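Local structure of lactaldehyde dehydrogenase (Escherichia coli, 2IMP) at residues E54-E59 against G170-I175; D113-W118 against M163-L168. The protein catalyses the NAD(+)-dependent, irreversible oxidation of L-lactaldehyde to L-lactate and also oxidises glycolaldehyde, working as a homotetramer. All coordinates share one frame; numbering follows the deposited sequence.

Interaction 1 of 2, residues E54-E59 against G170-I175; sequences ERAQPE and GNTIVI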
# COMPACT_ATOMS: atom_id res chain seq x y z
N GLU A 54 11.04 27.30 -12.68
CA GLU A 54 10.91 26.45 -13.86
C GLU A 54 12.28 26.04 -14.43
O GLU A 54 12.49 24.87 -14.76
CB GLU A 54 10.10 27.18 -14.94
CG GLU A 54 9.89 26.37 -16.21
CD GLU A 54 9.13 27.16 -17.27
OE1 GLU A 54 9.67 28.17 -17.77
OE2 GLU A 54 7.98 26.78 -17.59
N ARG A 55 13.20 27.00 -14.52
CA ARG A 55 14.53 26.70 -15.02
C ARG A 55 15.29 25.66 -14.16
O ARG A 55 16.03 24.84 -14.68
CB ARG A 55 15.39 27.97 -15.10
CG ARG A 55 14.97 29.00 -16.16
CD ARG A 55 16.11 29.98 -16.45
NE ARG A 55 16.48 30.81 -15.30
CZ ARG A 55 15.81 31.89 -14.90
NH1 ARG A 55 14.72 32.29 -15.56
NH2 ARG A 55 16.22 32.58 -13.85
N ALA A 56 15.08 25.71 -12.85
CA ALA A 56 15.76 24.81 -11.93
C ALA A 56 15.11 23.43 -11.72
O ALA A 56 15.78 22.49 -11.30
CB ALA A 56 15.91 25.49 -10.58
N GLN A 57 13.82 23.33 -12.02
CA GLN A 57 13.09 22.09 -11.79
C GLN A 57 13.66 20.79 -12.42
O GLN A 57 13.80 19.78 -11.73
CB GLN A 57 11.62 22.29 -12.16
CG GLN A 57 10.68 21.24 -11.57
CD GLN A 57 10.71 19.95 -12.36
OE1 GLN A 57 10.87 19.97 -13.57
NE2 GLN A 57 10.52 18.82 -11.68
N PRO A 58 13.98 20.79 -13.73
CA PRO A 58 14.52 19.57 -14.36
C PRO A 58 15.77 19.02 -13.62
O PRO A 58 15.83 17.83 -13.31
CB PRO A 58 14.84 20.04 -15.78
CG PRO A 58 13.77 21.06 -16.04
CD PRO A 58 13.76 21.85 -14.74
N GLU A 59 16.74 19.89 -13.38
CA GLU A 59 17.96 19.50 -12.66
C GLU A 59 17.66 19.01 -11.23
O GLU A 59 18.29 18.06 -10.74
CB GLU A 59 18.92 20.68 -12.55
CG GLU A 59 19.78 20.96 -13.75
CD GLU A 59 20.74 22.12 -13.48
OE1 GLU A 59 20.27 23.28 -13.36
OE2 GLU A 59 21.96 21.88 -13.37
N GLY A 170 10.80 16.35 -5.81
CA GLY A 170 11.35 16.88 -7.05
C GLY A 170 10.73 18.13 -7.65
O GLY A 170 11.05 18.50 -8.78
N ASN A 171 9.82 18.76 -6.92
CA ASN A 171 9.20 20.00 -7.40
C ASN A 171 10.00 21.22 -6.92
O ASN A 171 10.78 21.12 -5.98
CB ASN A 171 7.79 20.19 -6.82
CG ASN A 171 6.86 19.03 -7.11
OD1 ASN A 171 6.26 18.96 -8.19
ND2 ASN A 171 6.73 18.11 -6.17
N THR A 172 9.82 22.35 -7.59
CA THR A 172 10.42 23.58 -7.13
C THR A 172 9.28 24.44 -6.58
O THR A 172 8.12 24.16 -6.88
CB THR A 172 11.20 24.34 -8.23
OG1 THR A 172 10.37 24.56 -9.37
CG2 THR A 172 12.42 23.54 -8.64
N ILE A 173 9.57 25.46 -5.79
CA ILE A 173 8.47 26.22 -5.24
C ILE A 173 8.70 27.73 -5.08
O ILE A 173 9.83 28.20 -4.92
CB ILE A 173 8.07 25.62 -3.86
CG1 ILE A 173 6.68 26.11 -3.43
CG2 ILE A 173 9.10 26.01 -2.81
CD1 ILE A 173 6.21 25.50 -2.10
N VAL A 174 7.60 28.46 -5.15
CA VAL A 174 7.56 29.89 -4.94
C VAL A 174 6.56 30.17 -3.82
O VAL A 174 5.37 29.89 -3.96
CB VAL A 174 7.10 30.67 -6.18
CG1 VAL A 174 7.03 32.16 -5.84
CG2 VAL A 174 8.06 30.45 -7.35
N ILE A 175 7.05 30.70 -2.72
CA ILE A 175 6.20 30.99 -1.59
C ILE A 175 5.93 32.48 -1.31
O ILE A 175 6.82 33.33 -1.46
CB ILE A 175 6.79 30.35 -0.31
CG1 ILE A 175 6.57 28.83 -0.35
CG2 ILE A 175 6.18 30.98 0.93
CD1 ILE A 175 7.18 28.10 0.80
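The amide nitrogen of Q57 is gripped by two acceptors: G170 O, with NE2 3.0 Å from it, and the E61 carboxylate one turn further along the same helix. The bond to G170 is moderately bent, 151° at the hydrogen, and NE2 stands tilted out of the carbonyl plane. CG of Q57 is anti to its backbone N (chi1 -162°) and the chain then bends at chi2, which brings the amide to the G170 carbonyl. Two acceptors on NE2 would largely fix the rotation of the amide. T172 crosses this side chain at about a right angle. Its methyl CG2 presses on the helix backbone, 3.5 Å from Q57 CA, and also nears the CB of A56 at 4.4 Å. OG1 lies 3.8 Å from Q57 CB and donates to the A53 carbonyl, so the buried hydroxyl is satisfied by the helix itself. G170, with positive phi, closes the preceding helix 155-168 in a Schellman motif. Further along, V174 packs on A49, I50 and A53. Helix 43-62 packs over the start of strand 172-176, an inner strand, where the beta-alpha-beta crossover from strand 134-149 through helix 155-168 enters the sheet of the Rossmann-like NAD-binding domain of aldehyde dehydrogenases.

Interaction 2 of 2, residues D113-W118 against M163-L168; sequences DYMAEW and MAPALL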
# COMPACT_ATOMS: atom_id res chain seq x y z
N ASP A 113 12.50 17.35 8.77
CA ASP A 113 13.27 16.11 8.87
C ASP A 113 12.38 14.89 8.58
O ASP A 113 12.77 13.98 7.85
CB ASP A 113 13.88 15.96 10.27
CG ASP A 113 15.11 16.82 10.47
OD1 ASP A 113 15.75 17.21 9.47
OD2 ASP A 113 15.45 17.09 11.65
N TYR A 114 11.19 14.88 9.17
CA TYR A 114 10.23 13.81 8.95
C TYR A 114 9.92 13.64 7.44
O TYR A 114 9.98 12.54 6.91
CB TYR A 114 8.93 14.07 9.72
CG TYR A 114 7.76 13.22 9.26
CD1 TYR A 114 7.66 11.87 9.60
CD2 TYR A 114 6.80 13.76 8.41
CE1 TYR A 114 6.62 11.08 9.10
CE2 TYR A 114 5.76 12.99 7.90
CZ TYR A 114 5.68 11.65 8.24
OH TYR A 114 4.67 10.90 7.69
N MET A 115 9.61 14.75 6.78
CA MET A 115 9.33 14.72 5.35
C MET A 115 10.53 14.24 4.51
O MET A 115 10.36 13.48 3.55
CB MET A 115 8.87 16.10 4.87
CG MET A 115 7.41 16.41 5.19
SD MET A 115 6.26 15.32 4.30
CE MET A 115 4.78 15.54 5.23
N ALA A 116 11.73 14.68 4.87
CA ALA A 116 12.93 14.26 4.15
C ALA A 116 13.10 12.72 4.15
O ALA A 116 13.70 12.15 3.25
CB ALA A 116 14.18 14.92 4.76
N GLU A 117 12.54 12.09 5.18
CA GLU A 117 12.61 10.64 5.32
C GLU A 117 11.79 9.87 4.26
O GLU A 117 11.93 8.65 4.13
CB GLU A 117 12.14 10.23 6.73
CG GLU A 117 12.90 10.94 7.84
CD GLU A 117 12.39 10.60 9.22
OE1 GLU A 117 11.19 10.29 9.37
OE2 GLU A 117 13.19 10.67 10.17
N TRP A 118 10.94 10.58 3.52
CA TRP A 118 10.15 9.95 2.47
C TRP A 118 10.96 9.65 1.19
O TRP A 118 10.52 8.89 0.33
CB TRP A 118 8.94 10.83 2.09
CG TRP A 118 7.78 10.68 3.04
CD1 TRP A 118 7.23 11.66 3.82
CD2 TRP A 118 7.04 9.48 3.32
NE1 TRP A 118 6.20 11.14 4.57
CE2 TRP A 118 6.07 9.81 4.29
CE3 TRP A 118 7.12 8.16 2.86
CZ2 TRP A 118 5.17 8.86 4.81
CZ3 TRP A 118 6.22 7.21 3.37
CH2 TRP A 118 5.26 7.57 4.34
N MET A 163 6.63 23.53 1.38
CA MET A 163 7.92 23.36 0.72
C MET A 163 8.65 22.01 0.96
O MET A 163 9.32 21.51 0.06
CB MET A 163 8.86 24.53 1.06
CG MET A 163 9.52 24.48 2.44
SD MET A 163 10.97 23.39 2.55
CE MET A 163 12.21 24.36 1.71
N ALA A 164 8.53 21.45 2.16
CA ALA A 164 9.20 20.18 2.45
C ALA A 164 8.73 19.01 1.53
O ALA A 164 9.56 18.37 0.88
CB ALA A 164 8.99 19.81 3.94
N PRO A 165 7.42 18.75 1.47
CA PRO A 165 6.92 17.67 0.61
C PRO A 165 7.21 18.03 -0.87
O PRO A 165 7.59 17.18 -1.67
CB PRO A 165 5.41 17.65 0.88
CG PRO A 165 5.27 18.38 2.20
CD PRO A 165 6.31 19.44 2.14
N ALA A 166 7.01 19.30 -1.21
CA ALA A 166 7.25 19.77 -2.57
C ALA A 166 8.68 19.48 -3.06
O ALA A 166 8.87 18.84 -4.10
CB ALA A 166 6.95 21.26 -2.68
N LEU A 167 9.66 19.95 -2.30
CA LEU A 167 11.06 19.73 -2.67
C LEU A 167 11.49 18.25 -2.66
O LEU A 167 12.19 17.79 -3.57
CB LEU A 167 11.99 20.51 -1.74
CG LEU A 167 12.44 21.87 -2.29
CD1 LEU A 167 11.23 22.72 -2.63
CD2 LEU A 167 13.32 22.56 -1.25
N LEU A 168 11.08 17.52 -1.63
CA LEU A 168 11.42 16.11 -1.51
C LEU A 168 11.06 15.31 -2.78
O LEU A 168 11.86 14.51 -3.26
CB LEU A 168 10.71 15.51 -0.29
CG LEU A 168 11.12 14.10 0.18
CD1 LEU A 168 10.62 13.04 -0.81
CD2 LEU A 168 12.65 14.03 0.32
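W118 meets L168 through its CB, 4.0 Å from L168 CD1, while the indole swings away to pack on K463 and L466 and to make a cation-pi contact with R121 of the second subunit. The pyrrolidine ring of P165 offers its CG to M115, with SD 3.8 Å away; the two side chains cross obliquely, and Y469 also touches the proline. M115 starts at A164, its CB 3.8 Å from A164 CB, and bends at chi2 (-66°), which carries the sulphur across to the proline. L168, with CG anti to its backbone N (chi1 -169°), reaches over to the C-terminal end of helix 98-116. There L168 CG sits 3.5 Å from M115 O and L168 CD2 3.6 Å from A116 O, while CD1 turns to W118. An alanine in place of L168 would probably open a gap beside the M115 and A116 carbonyls and leave the W118 CB without its apolar neighbour. No hydrogen bond crosses this contact. The helix 155-168 is kinked at P165, which has no N-H to give to the turn before. This is apolar helix-helix packing, joining the end of helix 98-116, at a subunit interface, to the crossover helix of the Rossmann-like domain.

Interactions 1 and 2 follow consecutive elements of one crossover: helix 155-168 supplies 163-168, and strand 172-176 supplies most of 170-175. Their centres are 14 Å apart, yet they touch. N171 N lies 3.0 Å from A166 O, probably a hydrogen bond across the turn, and beyond it I173 CG2 packs 3.9 Å from L167 CD1. Along the chain, interaction 2 is nested inside the loop closed by interaction 1. Interaction 2 is nearer the active site: the side chain of M115 is about 12 Å from the bound lactic acid, the reaction product, and lactate-binding R161 is on the same helix as P165. Interaction 1 lies away from the sites, though its strand runs on to NAD(+)-binding K176.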